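Local coordinates for periplasmic aliphatic sulphonates-binding protein (Escherichia coli, PDB 2X26), which probably serves as the periplasmic solute-binding component of an ABC transport system that takes up aliphatic sulphonates, at residues A109-S114 with Y138-D143; E87-A92 with A155-D160; L74-V79 with V278-R283. All blocks are in the same frame, centred on the assembly; numbering follows the deposited sequence.

In the fold
Interactions 1 and 2 belong to one five-stranded sheet and touch each other: Ala109 pairs through its backbone with Ala155 and Ala157 of strand 155-159. Interaction 2 lies in the buried middle of that sheet, where regular antiparallel backbone bonds and apolar side chains dominate. Interaction 1 is at its margin, partly buried, with one cross-segment bond, two aromatic rings and the chain of a lysine. Interaction 3 is buried too, but on the other five-stranded sheet, its centre about 29 Å from that of interaction 2; here a 3-10 segment docks on an outermost strand. The two strand orders, 2-1-3-5-4 and 3-2-4-1-5, fit the two-lobed type II periplasmic binding protein fold.

Interaction 1: A109-S114 with Y138-D143; sequences AFQKGS and YLTPAD
Lys112 lays its aliphatic chain across the ring of Tyr138. Its CB is the first atom to meet the ring, 3.5 Å from CD1 of Tyr138. CG follows, anti to the backbone N (chi1 -174°), and comes within 3.9 Å of the same Tyr138 CD1. CD then stands over one face of the ring, offset toward the rim, while the extended chain carries CE and NZ onward, so that the ammonium end leads away from the contact. Phe110 lies alongside Tyr138 and points the same way. Its CZ is 3.5 Å from Tyr138 CE1, and the ring planes are inclined at 71°. The backbones are joined by Leu139 N to Phe110 O at 2.9 Å, nearly straight at the hydrogen (167°), with the donor above the carbonyl plane. Apart from this cluster, Gln111 OE1 rests 3.4 Å from Thr140 CG2. Strands 107-110 and 135-138 are parallel neighbours joined through helix 115-126, a beta-alpha-beta crossover. Phe110 packs edge-to-face on His117 of that helix, whereas Ala109 and Leu139 both touch Ala144 of helix 141-149.

Interaction 2: E87-A92 with A155-D160; sequences EVILVA and AWAIWD
Glu87 and Trp159 start from different torsions: CG of Glu87 is anti to the backbone N (chi1 -174°) and the chain then bends at chi2, while CG of Trp159 sits between its backbone N and carbonyl carbon (chi1 54°). The two side chains lie side by side, with carboxylate and indole planes 44° apart. Glu87 OE2 approaches Trp159 CB to 3.8 Å and stands near the ring plane at its edge, 4.1 Å from Trp159 CE3. The same oxygen is hydrogen-bonded to Ser115 OG at the start of helix 115-126. An alanine in place of Glu87 would probably leave the Ser115 hydroxyl without its carboxylate partner and open a gap beside CB and CE3 of Trp159.

Glu87 and Trp159 form an antiparallel non-hydrogen-bonded pair, and two hydrogen-bonded pairs flank the next such pair, Ile89 with Ala157. Val88 N meets Ile158 O at 3.0 Å, and Ile158 N returns a bond to Val88 O. Leu90 and Trp156 repeat the pattern, with Leu90 N 2.8 Å from Trp156 O. On their face, Leu90 CD1 reaches Ile158 CG2 at 4.1 Å, and Ile158 CB lies over the Trp156 ring. Ile158 CD1 reaches round to a face of Trp159, whose CB springs from the opposite side, where Ile89 CG1 packs 4.1 Å from Ala157 CB.

Chemically the contact is divided: reciprocal bonds pair the peptide groups of Val88, Leu90, Trp156 and Ile158, while Ile89 bonds to strand 172-177 and Ala157 to strand 107-110. Apolar groups line both faces, and side-chain polarity is concentrated at Glu87, whose carboxylate ties the strand to a helix start.

Interaction 3: L74-V79 with V278-R283; sequences LVYVGV and VDIRQR
Tyr76 and Arg283 cross obliquely, the phenol ring and the guanidinium being inclined at 50° to each other, and their side chains meet through Tyr76 CE2 and Arg283 CB, 3.9 Å apart. The backbone oxygen of Arg283 lies beside the same ring, near its plane and at its edge, 3.4 Å from Tyr76 CD2. It also takes the N-H of Tyr76: Tyr76 N donates to Arg283 O at 2.8 Å (155° at the hydrogen), arriving nearly in line with the C=O bond. Val75 closes in as well, its CA 3.1 Å from Arg283 O in a CA-H...O contact. One backbone acceptor therefore gathers an amide, an aromatic edge and an alpha carbon.

CG of Tyr76 lies anti to the carbonyl carbon (chi1 -60°). Besides Arg283 CB, CE2 of Tyr76 meets Ile280 CG2 at 4.0 Å, so one corner of the ring touches two residues that are three apart in the 3-10 segment. Ile280 brings CD1 to 3.6 Å from Tyr76 OH, a hydroxyl whose stronger polar partner is Gln261 NE2.

Arg283 bends at chi2 and passes its methylene chain by the carbonyl of Leu74, with CD 3.6 Å from Leu74 O. The oxygen lies near the guanidinium plane at its edge, but NE is 4.1 Å from Leu74 O and makes no bond with it; Leu74 O accepts from Gln68 NE2. The charged end of Arg283 instead binds Ala72 O through NH2, and NH1 makes a weak bond to Gln282 OE1.

Strand 74-80 is outermost in its sheet, bordered by strand 186-191, where Val77 and Gly78 both face Tyr188 in a classic beta bulge. Segment 278-283, following helix 255-270, docks against the Leu74 to Tyr76 part of this strand, with Ile280 also resting on Gln68 of helix 62-69 and on Gln261.

Interaction 1: A109-S114 with Y138-D143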
# COMPACT_ATOMS: atom_id res chain seq x y z
N ALA A 109 14.08 -15.06 -8.36
CA ALA A 109 12.80 -15.39 -7.76
C ALA A 109 12.05 -14.12 -7.39
O ALA A 109 12.67 -13.17 -6.91
CB ALA A 109 13.02 -16.22 -6.53
N PHE A 110 10.73 -14.14 -7.57
CA PHE A 110 9.81 -13.06 -7.12
C PHE A 110 8.37 -13.51 -7.34
O PHE A 110 8.14 -14.43 -8.13
CB PHE A 110 10.03 -11.76 -7.92
CG PHE A 110 9.85 -11.94 -9.43
CD1 PHE A 110 8.65 -11.56 -10.06
CD2 PHE A 110 10.86 -12.51 -10.20
CE1 PHE A 110 8.50 -11.75 -11.45
CE2 PHE A 110 10.69 -12.73 -11.57
CZ PHE A 110 9.51 -12.33 -12.18
N GLN A 111 7.40 -12.81 -6.75
CA GLN A 111 5.99 -13.15 -6.92
C GLN A 111 5.40 -12.52 -8.17
O GLN A 111 5.51 -11.31 -8.39
CB GLN A 111 5.16 -12.74 -5.67
CG GLN A 111 3.72 -13.26 -5.78
CD GLN A 111 2.90 -12.97 -4.52
OE1 GLN A 111 2.85 -13.77 -3.59
NE2 GLN A 111 2.22 -11.86 -4.52
N LYS A 112 4.79 -13.34 -9.03
CA LYS A 112 4.22 -12.80 -10.27
C LYS A 112 3.17 -11.75 -9.94
O LYS A 112 2.31 -11.97 -9.06
CB LYS A 112 3.60 -13.91 -11.17
CG LYS A 112 3.14 -13.35 -12.54
CD LYS A 112 2.59 -14.46 -13.49
CE LYS A 112 1.65 -13.81 -14.53
NZ LYS A 112 1.21 -14.76 -15.59
N GLY A 113 3.22 -10.63 -10.66
CA GLY A 113 2.17 -9.63 -10.54
C GLY A 113 2.34 -8.71 -9.35
O GLY A 113 1.53 -7.81 -9.16
N SER A 114 3.39 -8.93 -8.55
CA SER A 114 3.60 -8.18 -7.29
C SER A 114 4.41 -6.87 -7.50
O SER A 114 4.91 -6.59 -8.60
CB SER A 114 4.34 -9.07 -6.29
OG SER A 114 5.68 -9.20 -6.70
N TYR A 138 8.78 -17.70 -10.74
CA TYR A 138 7.60 -17.11 -10.10
C TYR A 138 7.26 -17.85 -8.82
O TYR A 138 6.85 -19.00 -8.88
CB TYR A 138 6.41 -17.14 -11.07
CG TYR A 138 6.65 -16.36 -12.37
CD1 TYR A 138 6.69 -14.97 -12.36
CD2 TYR A 138 6.80 -17.03 -13.62
CE1 TYR A 138 6.88 -14.23 -13.52
CE2 TYR A 138 7.01 -16.28 -14.81
CZ TYR A 138 7.04 -14.87 -14.72
OH TYR A 138 7.24 -14.05 -15.83
N LEU A 139 7.48 -17.21 -7.66
CA LEU A 139 7.31 -17.88 -6.37
C LEU A 139 6.80 -16.92 -5.31
O LEU A 139 7.24 -15.80 -5.27
CB LEU A 139 8.67 -18.38 -5.89
CG LEU A 139 9.36 -19.44 -6.77
CD1 LEU A 139 10.76 -19.74 -6.26
CD2 LEU A 139 8.47 -20.66 -6.71
N THR A 140 5.97 -17.40 -4.39
CA THR A 140 5.53 -16.54 -3.29
C THR A 140 6.67 -16.43 -2.26
O THR A 140 7.65 -17.16 -2.37
CB THR A 140 4.25 -17.08 -2.68
OG1 THR A 140 4.52 -18.37 -2.14
CG2 THR A 140 3.15 -17.19 -3.79
N PRO A 141 6.61 -15.47 -1.33
CA PRO A 141 7.80 -15.18 -0.56
C PRO A 141 8.35 -16.39 0.22
O PRO A 141 9.56 -16.58 0.20
CB PRO A 141 7.35 -14.07 0.40
CG PRO A 141 6.28 -13.37 -0.35
CD PRO A 141 5.55 -14.47 -1.09
N ALA A 142 7.49 -17.21 0.85
CA ALA A 142 8.00 -18.36 1.61
C ALA A 142 8.74 -19.34 0.71
O ALA A 142 9.82 -19.81 1.09
CB ALA A 142 6.89 -19.10 2.36
N ASP A 143 8.18 -19.61 -0.47
CA ASP A 143 8.82 -20.52 -1.43
C ASP A 143 10.10 -19.94 -2.02
O ASP A 143 11.08 -20.68 -2.29
CB ASP A 143 7.85 -20.91 -2.56
CG ASP A 143 6.68 -21.78 -2.08
OD1 ASP A 143 6.83 -22.51 -1.07
OD2 ASP A 143 5.61 -21.72 -2.74

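Interaction 2: E87-A92 with A155-D160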
# COMPACT_ATOMS: atom_id res chain seq x y z
N GLU A 87 12.13 -1.83 -0.92
CA GLU A 87 11.78 -2.74 -2.03
C GLU A 87 13.11 -3.07 -2.75
O GLU A 87 13.72 -2.19 -3.28
CB GLU A 87 10.78 -2.00 -2.94
CG GLU A 87 10.17 -2.82 -4.08
CD GLU A 87 8.86 -3.50 -3.63
OE1 GLU A 87 8.04 -2.81 -2.99
OE2 GLU A 87 8.68 -4.70 -3.93
N VAL A 88 13.55 -4.33 -2.75
CA VAL A 88 14.94 -4.68 -3.15
C VAL A 88 15.11 -5.92 -4.03
O VAL A 88 14.22 -6.78 -4.10
CB VAL A 88 15.79 -4.88 -1.88
CG1 VAL A 88 15.78 -3.61 -1.01
CG2 VAL A 88 15.29 -6.14 -1.07
N ILE A 89 16.25 -5.99 -4.72
CA ILE A 89 16.77 -7.24 -5.26
C ILE A 89 17.97 -7.65 -4.41
O ILE A 89 18.94 -6.86 -4.25
CB ILE A 89 17.21 -7.06 -6.73
CG1 ILE A 89 16.04 -6.58 -7.58
CG2 ILE A 89 17.83 -8.37 -7.30
CD1 ILE A 89 16.43 -6.25 -9.08
N LEU A 90 17.89 -8.84 -3.82
CA LEU A 90 18.96 -9.36 -2.99
C LEU A 90 19.77 -10.40 -3.70
O LEU A 90 19.23 -11.24 -4.42
CB LEU A 90 18.37 -10.06 -1.77
CG LEU A 90 17.61 -9.22 -0.75
CD1 LEU A 90 16.96 -10.18 0.23
CD2 LEU A 90 18.55 -8.22 0.00
N VAL A 91 21.06 -10.38 -3.43
CA VAL A 91 21.95 -11.46 -3.86
C VAL A 91 22.76 -11.84 -2.67
O VAL A 91 22.72 -11.13 -1.67
CB VAL A 91 22.89 -11.04 -5.02
CG1 VAL A 91 22.05 -10.70 -6.26
CG2 VAL A 91 23.71 -9.77 -4.62
N ALA A 92 23.49 -12.95 -2.74
CA ALA A 92 24.41 -13.31 -1.64
C ALA A 92 25.55 -12.30 -1.56
O ALA A 92 25.98 -11.81 -2.62
CB ALA A 92 24.94 -14.77 -1.84
N ALA A 155 19.14 -14.58 -7.22
CA ALA A 155 18.68 -13.31 -6.70
C ALA A 155 17.21 -13.43 -6.33
O ALA A 155 16.50 -14.26 -6.90
CB ALA A 155 18.87 -12.19 -7.74
N TRP A 156 16.76 -12.60 -5.39
CA TRP A 156 15.40 -12.61 -4.87
C TRP A 156 14.91 -11.16 -4.81
O TRP A 156 15.49 -10.30 -4.13
CB TRP A 156 15.33 -13.28 -3.48
CG TRP A 156 13.96 -13.37 -2.85
CD1 TRP A 156 12.77 -13.40 -3.48
CD2 TRP A 156 13.68 -13.52 -1.46
NE1 TRP A 156 11.74 -13.52 -2.57
CE2 TRP A 156 12.28 -13.60 -1.32
CE3 TRP A 156 14.48 -13.55 -0.30
CZ2 TRP A 156 11.66 -13.72 -0.08
CZ3 TRP A 156 13.85 -13.68 0.94
CH2 TRP A 156 12.46 -13.76 1.03
N ALA A 157 13.87 -10.88 -5.58
CA ALA A 157 13.30 -9.53 -5.54
C ALA A 157 12.12 -9.61 -4.59
O ALA A 157 11.22 -10.44 -4.77
CB ALA A 157 12.87 -9.11 -6.95
N ILE A 158 12.16 -8.79 -3.54
CA ILE A 158 11.22 -8.89 -2.42
C ILE A 158 11.06 -7.58 -1.66
O ILE A 158 11.90 -6.67 -1.77
CB ILE A 158 11.69 -10.05 -1.44
CG1 ILE A 158 10.58 -10.44 -0.42
CG2 ILE A 158 13.01 -9.72 -0.79
CD1 ILE A 158 9.30 -10.97 -1.06
N TRP A 159 9.95 -7.46 -0.92
CA TRP A 159 9.63 -6.29 -0.12
C TRP A 159 9.88 -6.52 1.38
O TRP A 159 10.13 -7.65 1.83
CB TRP A 159 8.17 -5.88 -0.35
CG TRP A 159 7.17 -6.98 -0.12
CD1 TRP A 159 6.50 -7.25 1.01
CD2 TRP A 159 6.72 -7.95 -1.11
NE1 TRP A 159 5.64 -8.33 0.83
CE2 TRP A 159 5.75 -8.76 -0.48
CE3 TRP A 159 7.00 -8.15 -2.47
CZ2 TRP A 159 5.08 -9.82 -1.15
CZ3 TRP A 159 6.31 -9.20 -3.15
CH2 TRP A 159 5.40 -10.02 -2.48
N ASP A 160 9.86 -5.44 2.14
CA ASP A 160 9.94 -5.52 3.61
C ASP A 160 8.58 -6.00 4.15
O ASP A 160 7.52 -5.57 3.66
CB ASP A 160 10.25 -4.12 4.13
CG ASP A 160 11.59 -4.00 4.81
OD1 ASP A 160 12.16 -5.05 5.20
OD2 ASP A 160 11.99 -2.80 5.06

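Interaction 3: L74-V79 with V278-R283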
# COMPACT_ATOMS: atom_id res chain seq x y z
N LEU A 74 -13.41 1.69 -8.06
CA LEU A 74 -12.77 2.11 -6.79
C LEU A 74 -11.87 3.30 -7.00
O LEU A 74 -11.10 3.32 -7.96
CB LEU A 74 -11.93 0.99 -6.28
CG LEU A 74 -12.69 -0.31 -6.20
CD1 LEU A 74 -11.69 -1.39 -5.74
CD2 LEU A 74 -13.87 -0.19 -5.21
N VAL A 75 -11.95 4.30 -6.13
CA VAL A 75 -11.25 5.56 -6.36
C VAL A 75 -10.08 5.67 -5.40
O VAL A 75 -10.17 5.18 -4.25
CB VAL A 75 -12.18 6.77 -6.18
CG1 VAL A 75 -13.23 6.77 -7.28
CG2 VAL A 75 -12.85 6.83 -4.81
N TYR A 76 -9.01 6.33 -5.88
CA TYR A 76 -7.87 6.64 -5.02
C TYR A 76 -8.22 7.88 -4.21
O TYR A 76 -8.40 8.98 -4.77
CB TYR A 76 -6.65 6.95 -5.89
CG TYR A 76 -6.21 5.84 -6.81
CD1 TYR A 76 -5.28 4.86 -6.38
CD2 TYR A 76 -6.65 5.79 -8.11
CE1 TYR A 76 -4.85 3.83 -7.25
CE2 TYR A 76 -6.24 4.77 -8.99
CZ TYR A 76 -5.34 3.79 -8.55
OH TYR A 76 -4.91 2.79 -9.41
N VAL A 77 -8.33 7.72 -2.91
CA VAL A 77 -8.65 8.83 -2.03
C VAL A 77 -7.40 9.50 -1.42
O VAL A 77 -7.48 10.65 -0.99
CB VAL A 77 -9.69 8.49 -0.90
CG1 VAL A 77 -11.15 8.31 -1.47
CG2 VAL A 77 -9.21 7.30 -0.01
N GLY A 78 -6.28 8.79 -1.36
CA GLY A 78 -5.08 9.33 -0.71
C GLY A 78 -3.86 8.55 -1.15
O GLY A 78 -3.96 7.37 -1.49
N VAL A 79 -2.70 9.17 -1.05
CA VAL A 79 -1.43 8.48 -1.41
C VAL A 79 -0.35 8.81 -0.36
O VAL A 79 -0.31 9.90 0.24
CB VAL A 79 -0.93 8.88 -2.85
CG1 VAL A 79 -0.67 10.42 -2.96
CG2 VAL A 79 0.31 8.05 -3.27
N VAL A 278 -6.12 1.17 -18.42
CA VAL A 278 -7.04 1.82 -17.48
C VAL A 278 -6.85 3.34 -17.63
O VAL A 278 -5.78 3.79 -17.99
CB VAL A 278 -6.78 1.38 -16.01
CG1 VAL A 278 -7.80 2.01 -15.00
CG2 VAL A 278 -6.82 -0.12 -15.90
N ASP A 279 -7.89 4.12 -17.36
CA ASP A 279 -7.73 5.56 -17.29
C ASP A 279 -7.53 5.93 -15.81
O ASP A 279 -8.51 6.19 -15.11
CB ASP A 279 -9.00 6.24 -17.83
CG ASP A 279 -8.89 7.77 -17.88
OD1 ASP A 279 -7.85 8.31 -17.44
OD2 ASP A 279 -9.83 8.42 -18.38
N ILE A 280 -6.29 5.93 -15.32
CA ILE A 280 -6.09 6.11 -13.88
C ILE A 280 -6.69 7.43 -13.37
O ILE A 280 -7.26 7.47 -12.27
CB ILE A 280 -4.57 6.06 -13.47
CG1 ILE A 280 -4.02 4.65 -13.75
CG2 ILE A 280 -4.32 6.56 -11.97
CD1 ILE A 280 -4.72 3.60 -12.92
N ARG A 281 -6.57 8.50 -14.17
CA ARG A 281 -7.06 9.78 -13.72
C ARG A 281 -8.57 9.80 -13.44
O ARG A 281 -9.00 10.54 -12.58
CB ARG A 281 -6.69 10.90 -14.69
CG ARG A 281 -5.17 11.20 -14.62
CD ARG A 281 -4.78 11.92 -15.87
NE ARG A 281 -3.35 12.18 -15.97
CZ ARG A 281 -2.47 11.40 -16.61
NH1 ARG A 281 -2.86 10.26 -17.18
NH2 ARG A 281 -1.20 11.77 -16.68
N GLN A 282 -9.34 8.97 -14.14
CA GLN A 282 -10.80 8.88 -13.92
C GLN A 282 -11.12 8.33 -12.51
O GLN A 282 -12.21 8.58 -11.96
CB GLN A 282 -11.43 7.99 -15.04
CG GLN A 282 -12.99 7.98 -15.15
CD GLN A 282 -13.74 7.06 -14.17
OE1 GLN A 282 -13.25 5.98 -13.76
NE2 GLN A 282 -14.94 7.49 -13.79
N ARG A 283 -10.16 7.59 -11.94
CA ARG A 283 -10.30 6.95 -10.64
C ARG A 283 -9.72 7.77 -9.49
O ARG A 283 -9.69 7.29 -8.37
CB ARG A 283 -9.65 5.55 -10.63
CG ARG A 283 -10.22 4.56 -11.65
CD ARG A 283 -11.69 4.23 -11.40
NE ARG A 283 -12.02 2.89 -11.91
CZ ARG A 283 -12.22 2.59 -13.19
NH1 ARG A 283 -12.10 3.52 -14.14
NH2 ARG A 283 -12.53 1.34 -13.55